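PDB 3NQP: SusD superfamily protein from Bacteroides fragilis NCTC 9343, which probably binds glycans at the outer membrane as a SusD-family lipoprotein, most likely working beside a SusC-like transporter that takes them up. Local coordinates for residues L468-E473 with P481-S486; W494-T499 with L507-G512. All coordinates share one frame; numbering follows the deposited sequence.

Interaction 1 of 2, residues L468-E473 with P481-S486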
# COMPACT_ATOMS: atom_id res chain seq x y z
N LEU A 468 12.19 -11.19 -6.33
CA LEU A 468 12.93 -11.07 -5.07
C LEU A 468 12.29 -11.85 -3.90
O LEU A 468 12.97 -12.14 -2.95
CB LEU A 468 13.14 -9.62 -4.68
CG LEU A 468 14.19 -8.83 -5.47
CD1 LEU A 468 14.33 -7.42 -4.85
CD2 LEU A 468 15.57 -9.58 -5.62
N VAL A 469 10.99 -12.16 -3.98
CA VAL A 469 10.32 -12.98 -2.96
C VAL A 469 11.02 -14.37 -2.84
O VAL A 469 11.04 -14.97 -1.75
CB VAL A 469 8.82 -13.17 -3.26
CG1 VAL A 469 8.67 -13.96 -4.57
CG2 VAL A 469 8.09 -13.86 -2.12
N PHE A 470 11.64 -14.84 -3.92
CA PHE A 470 12.38 -16.12 -3.92
C PHE A 470 13.89 -16.06 -3.62
O PHE A 470 14.58 -17.11 -3.60
CB PHE A 470 12.23 -16.82 -5.28
CG PHE A 470 10.80 -17.19 -5.67
CD1 PHE A 470 9.99 -17.94 -4.82
CD2 PHE A 470 10.31 -16.86 -6.93
CE1 PHE A 470 8.69 -18.32 -5.21
CE2 PHE A 470 9.01 -17.25 -7.33
CZ PHE A 470 8.19 -17.96 -6.44
N CYS A 471 14.40 -14.86 -3.32
CA CYS A 471 15.83 -14.65 -3.10
C CYS A 471 16.09 -14.24 -1.67
O CYS A 471 15.34 -13.45 -1.08
CB CYS A 471 16.37 -13.57 -4.05
SG CYS A 471 16.03 -13.87 -5.81
N LYS A 472 17.20 -14.72 -1.11
CA LYS A 472 17.59 -14.33 0.24
C LYS A 472 17.80 -12.80 0.33
O LYS A 472 17.57 -12.20 1.39
CB LYS A 472 18.85 -15.09 0.72
CG LYS A 472 20.13 -14.85 -0.08
CD LYS A 472 21.34 -15.66 0.54
CE LYS A 472 22.67 -15.32 -0.13
NZ LYS A 472 22.62 -15.41 -1.65
N GLU A 473 18.18 -12.19 -0.79
CA GLU A 473 18.37 -10.75 -0.86
C GLU A 473 17.09 -9.94 -0.63
O GLU A 473 17.16 -8.77 -0.21
CB GLU A 473 19.00 -10.33 -2.20
CG GLU A 473 20.42 -10.84 -2.37
CD GLU A 473 20.49 -12.22 -3.01
OE1 GLU A 473 19.49 -12.95 -3.06
OE2 GLU A 473 21.57 -12.60 -3.44
N PRO A 481 15.26 -16.97 1.68
CA PRO A 481 14.18 -16.39 0.90
C PRO A 481 12.87 -16.47 1.64
O PRO A 481 12.67 -17.40 2.42
CB PRO A 481 14.11 -17.28 -0.34
CG PRO A 481 14.88 -18.51 -0.03
CD PRO A 481 15.83 -18.19 1.07
N ILE A 482 11.99 -15.50 1.41
CA ILE A 482 10.67 -15.50 2.03
C ILE A 482 9.84 -16.70 1.55
O ILE A 482 9.20 -17.34 2.35
CB ILE A 482 9.98 -14.15 1.80
CG1 ILE A 482 10.75 -13.09 2.60
CG2 ILE A 482 8.52 -14.15 2.22
CD1 ILE A 482 10.36 -11.64 2.24
N LEU A 483 9.84 -16.97 0.24
CA LEU A 483 9.33 -18.23 -0.34
C LEU A 483 10.44 -19.06 -1.00
O LEU A 483 11.33 -18.55 -1.65
CB LEU A 483 8.23 -18.00 -1.39
CG LEU A 483 6.96 -17.25 -0.92
CD1 LEU A 483 5.99 -16.98 -2.08
CD2 LEU A 483 6.30 -18.02 0.26
N ASN A 484 10.30 -20.37 -0.89
CA ASN A 484 11.16 -21.34 -1.52
C ASN A 484 10.58 -21.59 -2.88
O ASN A 484 9.49 -22.13 -3.01
CB ASN A 484 11.15 -22.62 -0.67
CG ASN A 484 12.02 -23.73 -1.24
OD1 ASN A 484 12.09 -23.94 -2.44
ND2 ASN A 484 12.66 -24.47 -0.36
N LYS A 485 11.31 -21.19 -3.92
CA LYS A 485 10.81 -21.30 -5.27
C LYS A 485 10.52 -22.75 -5.72
O LYS A 485 9.71 -22.96 -6.59
CB LYS A 485 11.79 -20.66 -6.24
CG LYS A 485 11.24 -20.50 -7.66
CD LYS A 485 12.15 -19.61 -8.50
CE LYS A 485 11.47 -19.22 -9.82
NZ LYS A 485 11.11 -20.45 -10.57
N SER A 486 11.19 -23.74 -5.15
CA SER A 486 11.01 -25.11 -5.65
C SER A 486 9.77 -25.79 -5.04
O SER A 486 9.20 -26.67 -5.68
CB SER A 486 12.23 -25.96 -5.37
OG SER A 486 12.29 -26.22 -3.98
O HOH W 1 13.70 -19.64 -3.63
O HOH W 2 12.88 -13.07 -0.04

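Interaction 2 of 2, residues W494-T499 with L507-G512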
# COMPACT_ATOMS: atom_id res chain seq x y z
N TRP A 494 -2.91 -16.32 -3.79
CA TRP A 494 -3.64 -16.73 -2.61
C TRP A 494 -4.74 -17.76 -2.93
O TRP A 494 -5.36 -17.73 -4.03
CB TRP A 494 -4.25 -15.51 -1.93
CG TRP A 494 -3.29 -14.45 -1.43
CD1 TRP A 494 -2.18 -13.98 -2.06
CD2 TRP A 494 -3.44 -13.70 -0.23
NE1 TRP A 494 -1.60 -12.97 -1.30
CE2 TRP A 494 -2.37 -12.78 -0.18
CE3 TRP A 494 -4.39 -13.70 0.82
CZ2 TRP A 494 -2.22 -11.87 0.88
CZ3 TRP A 494 -4.22 -12.81 1.87
CH2 TRP A 494 -3.16 -11.90 1.89
N PRO A 495 -4.95 -18.72 -2.02
CA PRO A 495 -5.99 -19.70 -2.30
C PRO A 495 -7.37 -19.20 -1.90
O PRO A 495 -7.49 -18.17 -1.24
CB PRO A 495 -5.59 -20.86 -1.40
CG PRO A 495 -5.00 -20.16 -0.16
CD PRO A 495 -4.40 -18.88 -0.66
N ILE A 496 -8.41 -19.88 -2.36
CA ILE A 496 -9.74 -19.62 -1.86
C ILE A 496 -10.22 -20.79 -0.96
O ILE A 496 -9.71 -21.92 -1.05
CB ILE A 496 -10.69 -19.28 -3.01
CG1 ILE A 496 -10.83 -20.45 -3.96
CG2 ILE A 496 -10.17 -18.01 -3.81
CD1 ILE A 496 -11.96 -20.22 -4.96
N GLU A 497 -11.20 -20.48 -0.11
CA GLU A 497 -11.70 -21.37 0.95
C GLU A 497 -12.39 -22.60 0.37
O GLU A 497 -13.20 -22.49 -0.55
CB GLU A 497 -12.83 -20.72 1.81
CG GLU A 497 -12.68 -19.40 2.38
CD GLU A 497 -13.06 -18.33 1.40
OE1 GLU A 497 -12.21 -18.07 0.55
OE2 GLU A 497 -14.17 -17.76 1.47
N LYS A 498 -12.13 -23.74 1.01
CA LYS A 498 -12.80 -25.01 0.74
C LYS A 498 -14.31 -24.84 0.77
O LYS A 498 -14.99 -25.38 -0.05
CB LYS A 498 -12.39 -26.05 1.80
CG LYS A 498 -12.86 -27.50 1.53
CD LYS A 498 -12.55 -28.44 2.73
CE LYS A 498 -12.88 -29.94 2.42
NZ LYS A 498 -11.87 -30.61 1.50
N THR A 499 -14.83 -24.11 1.76
CA THR A 499 -16.29 -23.98 1.90
C THR A 499 -16.89 -23.34 0.66
O THR A 499 -17.91 -23.80 0.15
CB THR A 499 -16.72 -23.17 3.15
OG1 THR A 499 -15.90 -22.00 3.27
CG2 THR A 499 -16.61 -24.00 4.40
N LEU A 507 -16.30 -22.31 -9.36
CA LEU A 507 -15.00 -21.92 -8.91
C LEU A 507 -14.04 -23.08 -8.85
O LEU A 507 -14.41 -24.19 -8.44
CB LEU A 507 -15.07 -21.30 -7.51
CG LEU A 507 -15.83 -19.98 -7.39
CD1 LEU A 507 -15.82 -19.53 -5.89
CD2 LEU A 507 -15.23 -18.92 -8.29
N GLU A 508 -12.83 -22.81 -9.29
CA GLU A 508 -11.71 -23.69 -9.08
C GLU A 508 -10.70 -23.05 -8.12
O GLU A 508 -10.59 -21.84 -8.06
CB GLU A 508 -11.06 -24.07 -10.43
CG GLU A 508 -11.92 -25.09 -11.19
CD GLU A 508 -11.42 -25.41 -12.59
OE1 GLU A 508 -10.42 -24.81 -13.04
OE2 GLU A 508 -12.05 -26.27 -13.24
N GLN A 509 -9.96 -23.89 -7.43
CA GLN A 509 -8.87 -23.47 -6.60
C GLN A 509 -7.83 -22.69 -7.40
O GLN A 509 -7.68 -22.85 -8.61
CB GLN A 509 -8.21 -24.67 -5.89
CG GLN A 509 -7.15 -24.26 -4.83
CD GLN A 509 -7.70 -23.32 -3.78
OE1 GLN A 509 -7.53 -22.11 -3.87
NE2 GLN A 509 -8.38 -23.87 -2.80
N THR A 510 -7.15 -21.76 -6.71
CA THR A 510 -6.03 -21.06 -7.32
C THR A 510 -4.98 -22.11 -7.70
O THR A 510 -4.76 -23.07 -6.93
CB THR A 510 -5.47 -20.01 -6.31
OG1 THR A 510 -6.57 -19.16 -5.91
CG2 THR A 510 -4.32 -19.20 -6.93
N PRO A 511 -4.30 -21.93 -8.86
CA PRO A 511 -3.39 -22.96 -9.32
C PRO A 511 -2.32 -23.41 -8.31
O PRO A 511 -1.81 -22.62 -7.53
CB PRO A 511 -2.72 -22.30 -10.54
CG PRO A 511 -3.76 -21.41 -11.08
CD PRO A 511 -4.40 -20.83 -9.83
N GLY A 512 -2.05 -24.72 -8.30
CA GLY A 512 -0.98 -25.32 -7.56
C GLY A 512 -1.26 -25.67 -6.13
O GLY A 512 -0.46 -26.40 -5.51

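Interaction 1 of 2, residues L468-E473 with P481-S486
Phe470 lies under the aliphatic part of Lys485, whose chain crosses the ring at about a right angle. CG of Lys485, anti to its own backbone N (chi1 -170°), stands 3.8 Å from the ring centroid and almost on the ring normal, a CH-pi contact. Val469 CG1 covers the opposite face, so the phenyl group is sandwiched, and Leu483 O meets its edge in the ring plane, 3.5 Å from CD1. On the buried side, Val469 CG2 packs 3.8 Å from Leu483 CD1, and the backbones are joined by a nearly straight hydrogen bond from Leu483 N to Val469 O (3.1 Å, 176° at the hydrogen). Leu492, from a loop, and Trp453, from helix 452-458, back Val469. A second link here is a water joining Cys471 O to Ile482 N.

At the exposed rim Pro481 CB still touches Phe470 O (3.3 Å), but beyond it the link runs through another water, which donates to Phe470 O and Leu483 O and accepts from Lys485 N. Lys472 turns its amine away to a long salt bridge with Glu473, and Asn484 OD1 takes both Ser486 N and Ser486 OG. The whole is an irregular, water-bridged loop closure, ending in an Asx turn at Asn484.

Interaction 2 of 2, residues W494-T499 with L507-G512
Leu507 opens the contact with Ile496: its CD1 lies 4.0 Å from Ile496 CD1, the two side chains meeting at a slant. CG1 of Ile496 sits between its backbone N and carbonyl carbon (chi1 63°), and CD1 beyond it reaches Leu507. At Glu508 the backbone takes over, its O lying 3.8 Å from the same Ile496 CD1 while the side chain turns away.

Gln509 carries the polar half. Its amide grips the backbone of Ile496 at both ends: OE1 accepts from Ile496 N (2.8 Å) on an in-plane lone pair, and NE2 donates to Ile496 O (2.9 Å), which lies close to the amide plane. The side-chain amide thus pairs with the N-H and C=O of one residue, as a neighbouring backbone does in a beta-sheet, and the paired bonds fix its flip. OE1 also accepts from Thr510 N at 2.9 Å, here well off the C=O direction (102°), and it touches Pro495 CB at 3.4 Å. Thr510 follows with OG1 donating to Trp494 O over 2.7 Å; this hydroxyl in turn accepts from Arg160, which also binds Glu508 O.

Helix 498-503, with Glu497 at its N-cap position, starts in the first segment and lies in the connection to the second; its Leu501 packs on Ile496, Leu507 and Gln509. On the Trp494 side, the indole meets Phe75 and rests on Ile134 and Tyr135 of helix 110-135, with Tyr135 also touching Ile496.

Following helix 452-458, the chain enters a long irregular run. Interaction 1 closes a loop, joining 468-473 to 481-486 across seven residues without helix or strand. The chain then passes Leu492, which packs against interaction 1, before entering interaction 2 at 494-499. That contact closes another loop, also of seven intervening residues, but this one holds most of the short helix 498-503. The loops follow in series, neither nested nor crossed, and the centres of the two interactions are 23 Å apart. Segment 468-473 lies against helices 431-445 and 452-458, and interaction 1 holds 481-486 to it; interaction 2 ties the C-terminal tail to 494-499, which rests on helix 110-135.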